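Local atomic coordinates of possible adhesin (Caldicellulosiruptor kronotskyensis, PDB entry 4WA0), a protein that probably mediates attachment of the bacterium to cellulose as a tapirin, this chain being the C-terminal beta-helix domain of a longer membrane protein. Residues L183-T188 and I204-S209; A140-T145 and V162-L167; L175-G180 and I197-G202; T99-Q104 and F120-V125. All blocks are in the same frame, centred on the assembly; numbering follows the deposited sequence. Where two conformers were deposited one is given.

In the fold
Going from the N terminus, contact 4 (99-104 with 120-125) closes one turn, with 15 residues between its segments. Contact 2 follows in series, closing another turn of similar length. Strands 119-121 and 139-142 are neighbours, bonded through Ser-121 N to Ser-141 O, and contact 2 rounds a corner to a second face, where Thr-145 meets Ser-166. Contacts 3 and 1 cross, their segments alternating as 175-180, 183-188, 197-202, 204-209; both loops include helix 191-195. Contact 1 extends the face of contacts 4 and 2 to its outermost strand, whereas contact 3 ends a third face. Inside, Leu-183 meets Leu-175, and Leu-167 of contact 2 touches Leu-175 and Ile-197.

Contact 1 (L183-T188 and I204-S209); sequences LYLATT and ISYSSS
Leu-183 and Tyr-184 pair in parallel with Ile-204 and Ser-205 in a surface contact on the outermost edge of one face of the domain, where strand 203-205 ends the row. The backbone evidence is direct: Ser-205 N donates to Leu-183 O at 2.8 Å, and Leu-185 N returns a bond to Ser-205 O at 2.9 Å, both nearly straight. On the inward side, Leu-183 and Ile-204 lie side by side and point the same way, with CD2 of Leu-183 4.0 Å from CG2 of Ile-204. This pair shows the regular stacking of a parallel beta-helix, in which equivalent positions of successive turns lie over one another. Leu-183 also touches Val-162 of the preceding turn and, across the interior, Leu-175 of another face. Tyr-206 packs just past the strand end: CG2 of Ile-204 covers the centre of one face of its ring, while CD1 of Leu-185 comes 3.9 Å from CD1 of Tyr-206. On the opposite side, CD2 of Tyr-184 meets OG of Ser-208 at the ring edge, and the ring stacks on Tyr-163 of the preceding turn. A water over the Tyr-184 ring joins Leu-183 O to Ser-205 OG. The chain turns at Ser-207, which brings Ser-208 N to Leu-185 O. Ser-207 N approaches Thr-187 O from above its carbonyl plane (72° out of it), at 3.1 Å. OG of Ser-207 lies beside its backbone N (chi1 -67°) and hydrogen-bonds OG1 of Thr-188 at 2.7 Å. The hydroxyl of Thr-187 instead turns back one strand, to Asn-165 O.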
loop_
_atom_site.group_PDB
_atom_site.type_symbol
_atom_site.label_atom_id
_atom_site.label_comp_id
_atom_site.label_asym_id
_atom_site.label_seq_id
_atom_site.Cartn_x
_atom_site.Cartn_y
_atom_site.Cartn_z
ATOM N N LEU A 183 8.090 -23.681 15.389
ATOM C CA LEU A 183 7.687 -22.532 16.199
ATOM C C LEU A 183 8.615 -22.404 17.415
ATOM O O LEU A 183 8.798 -23.377 18.166
ATOM C CB LEU A 183 6.280 -22.684 16.714
ATOM C CG LEU A 183 5.656 -21.595 17.619
ATOM C CD1 LEU A 183 5.713 -20.248 16.950
ATOM C CD2 LEU A 183 4.258 -22.045 18.035
ATOM N N TYR A 184 9.142 -21.211 17.609
ATOM C CA TYR A 184 10.026 -20.901 18.740
ATOM C C TYR A 184 9.380 -19.833 19.567
ATOM O O TYR A 184 9.056 -18.786 19.024
ATOM C CB TYR A 184 11.414 -20.418 18.325
ATOM C CG TYR A 184 12.230 -21.311 17.373
ATOM C CD1 TYR A 184 12.042 -21.260 16.005
ATOM C CD2 TYR A 184 13.265 -22.103 17.852
ATOM C CE1 TYR A 184 12.830 -22.049 15.141
ATOM C CE2 TYR A 184 14.019 -22.884 17.015
ATOM C CZ TYR A 184 13.809 -22.830 15.650
ATOM O OH TYR A 184 14.606 -23.557 14.802
ATOM N N LEU A 185 9.141 -20.118 20.869
ATOM C CA LEU A 185 8.517 -19.170 21.748
ATOM C C LEU A 185 9.463 -18.905 22.862
ATOM O O LEU A 185 10.025 -19.858 23.419
ATOM C CB LEU A 185 7.189 -19.783 22.277
ATOM C CG LEU A 185 6.150 -20.050 21.207
ATOM C CD1 LEU A 185 4.978 -20.720 21.848
ATOM C CD2 LEU A 185 5.755 -18.735 20.548
ATOM N N ALA A 186 9.666 -17.642 23.202
ATOM C CA ALA A 186 10.559 -17.251 24.325
ATOM C C ALA A 186 9.978 -17.593 25.696
ATOM O O ALA A 186 10.669 -17.588 26.654
ATOM C CB ALA A 186 10.841 -15.764 24.249
ATOM N N THR A 187 8.679 -17.787 25.758
ATOM C CA THR A 187 7.931 -18.103 27.006
ATOM C C THR A 187 7.100 -19.328 26.775
ATOM O O THR A 187 7.068 -19.921 25.647
ATOM C CB THR A 187 6.988 -16.887 27.335
ATOM O OG1 THR A 187 6.083 -16.643 26.228
ATOM C CG2 THR A 187 7.806 -15.605 27.592
ATOM N N THR A 188 6.398 -19.729 27.820
ATOM C CA THR A 188 5.487 -20.893 27.795
ATOM C C THR A 188 4.049 -20.425 28.006
ATOM O O THR A 188 3.762 -19.707 28.988
ATOM C CB THR A 188 5.849 -21.958 28.886
ATOM O OG1 THR A 188 7.163 -22.457 28.607
ATOM C CG2 THR A 188 4.846 -23.083 28.877
ATOM N N ILE A 204 7.402 -27.490 18.237
ATOM C CA ILE A 204 7.254 -26.291 19.052
ATOM C C ILE A 204 8.336 -26.304 20.091
ATOM O O ILE A 204 8.394 -27.285 20.867
ATOM C CB ILE A 204 5.869 -26.238 19.738
ATOM C CG1 ILE A 204 4.798 -26.438 18.689
ATOM C CG2 ILE A 204 5.724 -24.899 20.451
ATOM C CD1 ILE A 204 3.409 -26.711 19.193
ATOM N N SER A 205 9.119 -25.222 20.214
ATOM C CA SER A 205 10.168 -25.103 21.215
ATOM C C SER A 205 9.670 -24.023 22.137
ATOM O O SER A 205 9.687 -22.824 21.768
ATOM C CB SER A 205 11.520 -24.718 20.630
ATOM O OG SER A 205 11.948 -25.716 19.685
ATOM N N TYR A 206 9.186 -24.444 23.306
ATOM C CA TYR A 206 8.647 -23.490 24.304
ATOM C C TYR A 206 9.716 -22.953 25.181
ATOM O O TYR A 206 10.644 -23.689 25.527
ATOM C CB TYR A 206 7.596 -24.149 25.148
ATOM C CG TYR A 206 6.333 -24.666 24.467
ATOM C CD1 TYR A 206 5.285 -23.802 24.173
ATOM C CD2 TYR A 206 6.120 -26.041 24.250
ATOM C CE1 TYR A 206 4.121 -24.269 23.624
ATOM C CE2 TYR A 206 4.913 -26.506 23.732
ATOM C CZ TYR A 206 3.918 -25.592 23.435
ATOM O OH TYR A 206 2.724 -25.962 22.879
ATOM N N SER A 207 9.670 -21.677 25.585
ATOM C CA SER A 207 10.714 -21.064 26.425
ATOM C C SER A 207 12.110 -21.417 25.916
ATOM O O SER A 207 12.970 -21.962 26.650
ATOM C CB SER A 207 10.549 -21.437 27.894
ATOM O OG SER A 207 9.342 -20.830 28.373
ATOM N N SER A 208 12.300 -21.064 24.643
ATOM C CA SER A 208 13.430 -21.480 23.814
ATOM C C SER A 208 14.402 -20.353 23.854
ATOM O O SER A 208 14.031 -19.189 24.036
ATOM C CB SER A 208 12.887 -21.729 22.336
ATOM O OG SER A 208 13.953 -21.936 21.472
ATOM N N SER A 209 15.701 -20.648 23.755
ATOM C CA SER A 209 16.754 -19.624 23.648
ATOM C C SER A 209 17.192 -19.608 22.151
ATOM O O SER A 209 17.744 -20.595 21.635
ATOM C CB SER A 209 17.977 -19.945 24.555
ATOM O OG SER A 209 17.645 -20.120 25.929
HETATM O O HOH W 1 10.845 -25.116 17.104
HETATM O O HOH W 2 13.459 -18.214 26.548
#

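Contact 2 (A140-T145 and V162-L167); sequences ASIRGT and VYCNSL
Ala-140 to Ile-142 and Val-162 to Cys-164 are parallel strands on consecutive turns of the beta-helix, their axes 4.7 Å apart and only 1° from parallel. Among the backbone bonds, Tyr-163 N donates to Ala-140 O and Ile-142 N to Tyr-163 O, the latter at 2.9 Å. Asn-165 N continues to Ile-142 O, but this bond is longer (3.3 Å) and less straight. Here both chains turn a corner, at Arg-143 and Gly-144 in one and at Asn-165 in the other, and the pairing slips by one residue, a beta bulge, before Thr-145 meets Ser-166. Gly-144 O receives only weak bonds in this corner, from Ser-166 N and from Asn-165 N, which also serves Ile-142 O.

Apolar contacts carry the inward side. CB of Ala-140 touches both methyls of Val-162, closest to CG2 at 4.1 Å, and CD1 of Ile-142 lies 4.0 Å from SG of Cys-164. Cys-164 in turn rests on Leu-185 of the next turn, which continues the stack.

Polar and aromatic groups occupy the other side. CG of Tyr-163 lies beside its backbone N (chi1 -59°), and CD1 presents the ring edge to Ala-140 O at 3.5 Å. The ring also meets Phe-210 of the segment running past this face, while OG of Ser-141 binds Pro-213 O in that same segment. At the corner one water spans the two chains, 2.7 Å from OG1 of Thr-145 and donating to OD1 of Asn-165.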
loop_
_atom_site.group_PDB
_atom_site.type_symbol
_atom_site.label_atom_id
_atom_site.label_comp_id
_atom_site.label_asym_id
_atom_site.label_seq_id
_atom_site.Cartn_x
_atom_site.Cartn_y
_atom_site.Cartn_z
ATOM N N ALA A 140 8.754 -15.863 10.172
ATOM C CA ALA A 140 8.128 -14.742 10.907
ATOM C C ALA A 140 8.951 -14.504 12.169
ATOM O O ALA A 140 9.472 -15.444 12.814
ATOM C CB ALA A 140 6.657 -14.988 11.245
ATOM N N SER A 141 9.121 -13.251 12.445
ATOM C CA SER A 141 9.824 -12.760 13.604
ATOM C C SER A 141 8.959 -11.704 14.243
ATOM O O SER A 141 8.756 -10.591 13.648
ATOM C CB SER A 141 11.178 -12.193 13.136
ATOM O OG SER A 141 11.900 -11.640 14.209
ATOM N N ILE A 142 8.471 -12.032 15.450
ATOM C CA ILE A 142 7.512 -11.218 16.190
ATOM C C ILE A 142 8.078 -10.965 17.555
ATOM O O ILE A 142 8.139 -11.882 18.374
ATOM C CB ILE A 142 6.135 -11.911 16.260
ATOM C CG1 ILE A 142 5.631 -12.181 14.822
ATOM C CG2 ILE A 142 5.181 -11.141 17.161
ATOM C CD1 ILE A 142 4.409 -13.053 14.726
ATOM N N ARG A 143 8.444 -9.719 17.849
ATOM C CA ARG A 143 9.183 -9.453 19.094
ATOM C C ARG A 143 8.304 -9.424 20.297
ATOM O O ARG A 143 8.787 -9.542 21.412
ATOM C CB ARG A 143 9.988 -8.135 19.044
ATOM C CG ARG A 143 10.916 -8.003 17.869
ATOM C CD ARG A 143 11.936 -9.071 17.902
ATOM N NE ARG A 143 12.989 -8.866 16.856
ATOM C CZ ARG A 143 14.268 -8.615 17.079
ATOM N NH1 ARG A 143 14.712 -8.443 18.323
ATOM N NH2 ARG A 143 15.117 -8.514 16.039
ATOM N N GLY A 144 7.026 -9.188 20.087
ATOM C CA GLY A 144 6.055 -9.286 21.135
ATOM C C GLY A 144 5.217 -10.554 21.093
ATOM O O GLY A 144 5.704 -11.659 20.888
ATOM N N THR A 145 3.930 -10.381 21.263
ATOM C CA THR A 145 3.021 -11.445 21.368
ATOM C C THR A 145 2.315 -11.659 20.028
ATOM O O THR A 145 1.911 -10.686 19.394
ATOM C CB THR A 145 1.952 -11.174 22.469
ATOM O OG1 THR A 145 2.608 -10.918 23.748
ATOM C CG2 THR A 145 0.892 -12.289 22.562
ATOM N N VAL A 162 9.184 -19.734 12.747
ATOM C CA VAL A 162 8.462 -18.588 13.314
ATOM C C VAL A 162 8.985 -18.350 14.709
ATOM O O VAL A 162 9.024 -19.298 15.496
ATOM C CB VAL A 162 6.978 -18.924 13.387
ATOM C CG1 VAL A 162 6.281 -17.877 14.203
ATOM C CG2 VAL A 162 6.417 -19.053 11.995
ATOM N N TYR A 163 9.322 -17.123 15.045
ATOM C CA TYR A 163 9.966 -16.793 16.325
ATOM C C TYR A 163 9.118 -15.717 16.984
ATOM O O TYR A 163 8.919 -14.707 16.346
ATOM C CB TYR A 163 11.319 -16.268 16.072
ATOM C CG TYR A 163 12.301 -17.177 15.319
ATOM C CD1 TYR A 163 12.227 -17.290 13.967
ATOM C CD2 TYR A 163 13.302 -17.922 16.005
ATOM C CE1 TYR A 163 13.093 -18.099 13.275
ATOM C CE2 TYR A 163 14.189 -18.717 15.323
ATOM C CZ TYR A 163 14.068 -18.800 13.949
ATOM O OH TYR A 163 14.902 -19.618 13.227
ATOM N N CYS A 164 8.573 -15.956 18.178
ATOM C CA CYS A 164 7.680 -14.977 18.896
ATOM C C CYS A 164 8.098 -14.957 20.352
ATOM O O CYS A 164 8.546 -15.939 20.904
ATOM C CB CYS A 164 6.115 -15.213 18.868
ATOM S SG CYS A 164 5.490 -15.918 17.350
ATOM N N ASN A 165 7.888 -13.842 20.996
ATOM C CA ASN A 165 8.035 -13.844 22.429
ATOM C C ASN A 165 7.019 -14.649 23.187
ATOM O O ASN A 165 7.362 -15.365 24.120
ATOM C CB ASN A 165 8.041 -12.383 22.963
ATOM C CG ASN A 165 8.306 -12.320 24.442
ATOM O OD1 ASN A 165 7.372 -12.090 25.225
ATOM N ND2 ASN A 165 9.501 -12.668 24.840
ATOM N N SER A 166 5.760 -14.520 22.804
ATOM C CA SER A 166 4.638 -15.104 23.517
ATOM C C SER A 166 3.517 -15.394 22.535
ATOM O O SER A 166 3.425 -14.762 21.469
ATOM C CB SER A 166 4.116 -14.101 24.568
ATOM O OG SER A 166 5.067 -13.909 25.609
ATOM N N LEU A 167 2.685 -16.353 22.928
ATOM C CA LEU A 167 1.559 -16.807 22.151
ATOM C C LEU A 167 0.329 -16.871 22.991
ATOM O O LEU A 167 0.374 -17.421 24.121
ATOM C CB LEU A 167 1.869 -18.169 21.583
ATOM C CG LEU A 167 0.771 -18.777 20.717
ATOM C CD1 LEU A 167 0.440 -18.015 19.435
ATOM C CD2 LEU A 167 1.062 -20.243 20.460
HETATM O O HOH W 3 5.139 -10.436 24.437
#

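Contact 3 (L175-G180 and I197-G202); sequences LILENG and IQNNGG
CG of Asn-199 is anti to its backbone N (chi1 -175°), which swings the amide toward Leu-177 and leaves OD1 of Asn-199 3.6 Å from CB of Leu-177. CG of Leu-177 stands anti to its carbonyl carbon (chi1 -81°), and from there its CD1 reaches CG2 of Ile-197 at 3.9 Å. These residues belong to the terminal pair of strands on one face of the beta-helix, 175-177 and 197-199, which run parallel with axes 4.7 Å apart. Leu-175 O accepts from Gln-198 N, Gln-198 O from Leu-177 N, and Leu-177 O from Asn-200 N at 2.9 Å, so the two chains alternate as donor and acceptor. Towards the interior, Leu-177 and Ile-197 both touch Ile-204 of strand 203-205.

The outward side is more polar. Ile-176 lies alongside Gln-198 and Asn-200, its CG2 3.8 Å from ND2 of Asn-200. Those two amides are tied together: in the conformer given for Gln-198, ND2 of Asn-200 donates to OE1 of Gln-198 at 3.1 Å, in the carbonyl plane and on a lone pair. Glu-178 faces the other way, back to the preceding turn, where it forms a salt bridge with Lys-157.

Beyond the strands the second chain bends through Gly-201, whose phi is positive (84°). OD1 of Asn-199 accepts from Gly-202 N, three residues on, in an Asx motif. Across the turn Gly-180 N donates almost straight to Gly-201 O at 2.9 Å, coming from above its carbonyl plane.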
loop_
_atom_site.group_PDB
_atom_site.type_symbol
_atom_site.label_atom_id
_atom_site.label_comp_id
_atom_site.label_asym_id
_atom_site.label_seq_id
_atom_site.Cartn_x
_atom_site.Cartn_y
_atom_site.Cartn_z
ATOM N N LEU A 175 -4.094 -22.252 16.136
ATOM C CA LEU A 175 -2.784 -22.065 15.507
ATOM C C LEU A 175 -2.449 -23.444 14.926
ATOM O O LEU A 175 -2.474 -24.458 15.681
ATOM C CB LEU A 175 -1.699 -21.550 16.443
ATOM C CG LEU A 175 -0.260 -21.676 15.879
ATOM C CD1 LEU A 175 -0.068 -20.624 14.874
ATOM C CD2 LEU A 175 0.748 -21.422 16.990
ATOM N N ILE A 176 -2.186 -23.489 13.603
ATOM C CA ILE A 176 -1.938 -24.734 12.893
ATOM C C ILE A 176 -0.507 -24.799 12.411
ATOM O O ILE A 176 -0.039 -23.836 11.740
ATOM C CB ILE A 176 -2.900 -24.857 11.712
ATOM C CG1 ILE A 176 -4.339 -24.766 12.218
ATOM C CG2 ILE A 176 -2.608 -26.161 10.942
ATOM C CD1 ILE A 176 -5.279 -23.967 11.343
ATOM N N LEU A 177 0.215 -25.873 12.767
ATOM C CA LEU A 177 1.556 -26.100 12.213
ATOM C C LEU A 177 1.487 -27.207 11.174
ATOM O O LEU A 177 0.926 -28.268 11.428
ATOM C CB LEU A 177 2.562 -26.527 13.231
ATOM C CG LEU A 177 3.234 -25.492 14.104
ATOM C CD1 LEU A 177 2.242 -24.973 15.114
ATOM C CD2 LEU A 177 4.486 -25.994 14.804
ATOM N N GLU A 178 1.940 -26.911 9.942
ATOM C CA GLU A 178 2.051 -27.984 8.947
ATOM C C GLU A 178 3.366 -28.709 9.146
ATOM O O GLU A 178 4.248 -28.320 9.942
ATOM C CB GLU A 178 1.990 -27.432 7.533
ATOM C CG GLU A 178 0.673 -26.763 7.217
ATOM C CD GLU A 178 0.587 -26.324 5.733
ATOM O OE1 GLU A 178 1.645 -26.238 4.997
ATOM O OE2 GLU A 178 -0.582 -26.079 5.354
ATOM N N ASN A 179 3.535 -29.794 8.386
ATOM C CA ASN A 179 4.741 -30.640 8.516
ATOM C C ASN A 179 6.048 -29.853 8.417
ATOM O O ASN A 179 6.247 -29.094 7.477
ATOM C CB ASN A 179 4.679 -31.667 7.375
ATOM C CG ASN A 179 5.737 -32.726 7.465
ATOM O OD1 ASN A 179 6.841 -32.560 6.931
ATOM N ND2 ASN A 179 5.420 -33.804 8.112
ATOM N N GLY A 180 6.942 -30.047 9.368
ATOM C CA GLY A 180 8.263 -29.423 9.400
ATOM C C GLY A 180 8.295 -27.978 9.779
ATOM O O GLY A 180 9.405 -27.396 9.912
ATOM N N ILE A 197 -3.469 -25.368 19.732
ATOM C CA ILE A 197 -2.442 -25.550 18.725
ATOM C C ILE A 197 -2.717 -26.912 18.109
ATOM O O ILE A 197 -2.888 -27.899 18.848
ATOM C CB ILE A 197 -1.023 -25.455 19.312
ATOM C CG1 ILE A 197 -0.759 -24.083 19.930
ATOM C CG2 ILE A 197 0.008 -25.784 18.200
ATOM C CD1 ILE A 197 0.536 -24.045 20.686
ATOM N N GLN A 198 -2.757 -26.967 16.781
ATOM C CA GLN A 198 -2.879 -28.206 16.025
ATOM C C GLN A 198 -1.577 -28.442 15.288
ATOM O O GLN A 198 -1.328 -27.776 14.283
ATOM C CB GLN A 198 -3.989 -28.011 15.025
ATOM C CG GLN A 198 -4.465 -29.232 14.270
ATOM C CD GLN A 198 -5.410 -28.804 13.185
ATOM O OE1 GLN A 198 -5.090 -28.939 11.980
ATOM N NE2 GLN A 198 -6.539 -28.161 13.593
ATOM N N ASN A 199 -0.771 -29.370 15.782
ATOM C CA ASN A 199 0.610 -29.565 15.324
ATOM C C ASN A 199 0.606 -30.779 14.455
ATOM O O ASN A 199 0.600 -31.931 14.972
ATOM C CB ASN A 199 1.551 -29.754 16.496
ATOM C CG ASN A 199 3.007 -29.844 16.059
ATOM O OD1 ASN A 199 3.287 -29.665 14.869
ATOM N ND2 ASN A 199 3.932 -30.050 17.011
ATOM N N ASN A 200 0.622 -30.535 13.153
ATOM C CA ASN A 200 0.579 -31.632 12.146
ATOM C C ASN A 200 1.968 -31.979 11.646
ATOM O O ASN A 200 2.281 -31.804 10.448
ATOM C CB ASN A 200 -0.330 -31.228 11.012
ATOM C CG ASN A 200 -1.756 -31.019 11.451
ATOM O OD1 ASN A 200 -2.283 -31.711 12.328
ATOM N ND2 ASN A 200 -2.381 -29.991 10.890
ATOM N N GLY A 201 2.814 -32.481 12.536
ATOM C CA GLY A 201 4.172 -32.868 12.185
ATOM C C GLY A 201 5.228 -31.765 12.170
ATOM O O GLY A 201 6.285 -31.919 11.524
ATOM N N GLY A 202 4.953 -30.648 12.850
ATOM C CA GLY A 202 5.940 -29.629 13.078
ATOM C C GLY A 202 6.551 -29.749 14.455
ATOM O O GLY A 202 6.438 -30.818 15.144
#

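Contact 4 (T99-Q104 and F120-V125); sequences TIYVGQ and FSDSNV
Tyr-101 and Val-102 pair in parallel with Phe-120 and Ser-121, through Phe-120 N to Ile-100 O, Val-102 N to Phe-120 O (3.0 Å) and Asp-122 N to Val-102 O. These are strands on successive turns of the beta-helix, nearer the middle of the domain than the other contacts. CG of Tyr-101 is anti to its backbone N (chi1 165°), and the Tyr-101 and Phe-120 side chains cross at about a right angle, with CD1 of Tyr-101 4.0 Å from CB of Phe-120. At the far end of the ring, OH of Tyr-101 donates to OD2 of Asp-122 at 2.8 Å. The hydroxyl meets that oxygen from above the carboxylate plane (46° out of it), and the ring and carboxylate planes are 74° apart. Arg-223 makes a weak hydrogen bond to the same hydroxyl. Gly-103 N sits over one face of the Tyr-101 ring, towards its rim. At the corner OG of Ser-121 accepts from Ser-123 N at 3.0 Å, forming an ST turn. One water donates both to Gly-103 O and to OD2 of Asp-122, each at 3.2 Å.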
loop_
_atom_site.group_PDB
_atom_site.type_symbol
_atom_site.label_atom_id
_atom_site.label_comp_id
_atom_site.label_asym_id
_atom_site.label_seq_id
_atom_site.Cartn_x
_atom_site.Cartn_y
_atom_site.Cartn_z
ATOM N N THR A 99 6.940 -9.852 1.642
ATOM C CA THR A 99 7.675 -9.433 2.884
ATOM C C THR A 99 6.795 -8.374 3.511
ATOM O O THR A 99 6.299 -7.528 2.805
ATOM C CB THR A 99 9.018 -8.852 2.603
ATOM O OG1 THR A 99 9.889 -9.814 1.954
ATOM C CG2 THR A 99 9.698 -8.302 3.877
ATOM N N ILE A 100 6.469 -8.499 4.794
ATOM C CA ILE A 100 5.767 -7.396 5.502
ATOM C C ILE A 100 6.592 -7.031 6.732
ATOM O O ILE A 100 7.044 -7.941 7.455
ATOM C CB ILE A 100 4.300 -7.744 5.843
ATOM C CG1 ILE A 100 3.594 -6.588 6.572
ATOM C CG2 ILE A 100 4.127 -9.060 6.653
ATOM C CD1 ILE A 100 2.114 -6.640 6.560
ATOM N N TYR A 101 6.807 -5.729 6.959
ATOM C CA TYR A 101 7.415 -5.256 8.156
ATOM C C TYR A 101 6.466 -4.272 8.794
ATOM O O TYR A 101 5.984 -3.375 8.092
ATOM C CB TYR A 101 8.718 -4.533 7.802
ATOM C CG TYR A 101 9.252 -3.698 8.924
ATOM C CD1 TYR A 101 9.825 -4.341 10.082
ATOM C CD2 TYR A 101 9.074 -2.317 8.978
ATOM C CE1 TYR A 101 10.234 -3.581 11.170
ATOM C CE2 TYR A 101 9.545 -1.556 10.062
ATOM C CZ TYR A 101 10.094 -2.184 11.151
ATOM O OH TYR A 101 10.537 -1.415 12.227
ATOM N N VAL A 102 6.231 -4.398 10.100
ATOM C CA VAL A 102 5.442 -3.454 10.881
ATOM C C VAL A 102 6.259 -3.085 12.103
ATOM O O VAL A 102 6.612 -3.948 12.928
ATOM C CB VAL A 102 4.089 -4.028 11.254
ATOM C CG1 VAL A 102 3.234 -3.079 12.027
ATOM C CG2 VAL A 102 3.262 -4.404 10.021
ATOM N N GLY A 103 6.471 -1.773 12.276
ATOM C CA GLY A 103 7.307 -1.267 13.365
ATOM C C GLY A 103 6.621 -1.290 14.702
ATOM O O GLY A 103 7.289 -1.471 15.716
ATOM N N GLN A 104 5.316 -1.061 14.740
ATOM C CA GLN A 104 4.517 -1.158 15.970
ATOM C C GLN A 104 3.527 -2.357 15.806
ATOM O O GLN A 104 3.948 -3.420 15.428
ATOM C CB GLN A 104 3.893 0.184 16.292
ATOM C CG GLN A 104 4.960 1.261 16.531
ATOM C CD GLN A 104 4.441 2.708 16.716
ATOM O OE1 GLN A 104 5.212 3.658 16.694
ATOM N NE2 GLN A 104 3.190 2.861 16.930
ATOM N N PHE A 120 7.840 -9.570 9.673
ATOM C CA PHE A 120 8.694 -9.013 10.738
ATOM C C PHE A 120 7.926 -7.984 11.453
ATOM O O PHE A 120 7.465 -7.022 10.793
ATOM C CB PHE A 120 9.929 -8.362 10.136
ATOM C CG PHE A 120 10.843 -9.311 9.448
ATOM C CD1 PHE A 120 10.674 -9.620 8.115
ATOM C CD2 PHE A 120 11.878 -9.913 10.147
ATOM C CE1 PHE A 120 11.496 -10.540 7.507
ATOM C CE2 PHE A 120 12.699 -10.844 9.535
ATOM C CZ PHE A 120 12.479 -11.168 8.225
ATOM N N SER A 121 7.734 -8.152 12.762
ATOM C CA SER A 121 7.045 -7.194 13.577
ATOM C C SER A 121 7.910 -6.894 14.757
ATOM O O SER A 121 8.460 -7.835 15.406
ATOM C CB SER A 121 5.690 -7.681 14.060
ATOM O OG SER A 121 5.276 -6.912 15.190
ATOM N N ASP A 122 8.023 -5.617 15.090
ATOM C CA ASP A 122 8.822 -5.174 16.243
ATOM C C ASP A 122 7.991 -5.117 17.518
ATOM O O ASP A 122 8.505 -4.775 18.588
ATOM C CB ASP A 122 9.552 -3.837 15.969
ATOM C CG ASP A 122 10.688 -3.975 14.997
ATOM O OD1 ASP A 122 11.174 -5.127 14.789
ATOM O OD2 ASP A 122 11.138 -2.891 14.506
ATOM N N SER A 123 6.727 -5.552 17.430
ATOM C CA SER A 123 5.805 -5.527 18.551
ATOM C C SER A 123 4.839 -6.711 18.466
ATOM O O SER A 123 5.247 -7.846 18.145
ATOM C CB SER A 123 5.133 -4.129 18.609
ATOM O OG SER A 123 4.255 -3.998 19.707
ATOM N N ASN A 124 3.589 -6.496 18.790
ATOM C CA ASN A 124 2.601 -7.541 18.803
ATOM C C ASN A 124 1.900 -7.686 17.454
ATOM O O ASN A 124 1.698 -6.713 16.690
ATOM C CB ASN A 124 1.582 -7.235 19.865
ATOM C CG ASN A 124 2.229 -6.897 21.198
ATOM O OD1 ASN A 124 3.056 -7.669 21.740
ATOM N ND2 ASN A 124 1.818 -5.818 21.756
ATOM N N VAL A 125 1.419 -8.918 17.224
ATOM C CA VAL A 125 0.580 -9.254 16.094
ATOM C C VAL A 125 -0.729 -9.828 16.649
ATOM O O VAL A 125 -0.687 -10.840 17.284
ATOM C CB VAL A 125 1.235 -10.197 15.086
ATOM C CG1 VAL A 125 0.295 -10.570 13.949
ATOM C CG2 VAL A 125 2.516 -9.576 14.558
HETATM O O HOH W 4 10.097 -0.008 15.412
#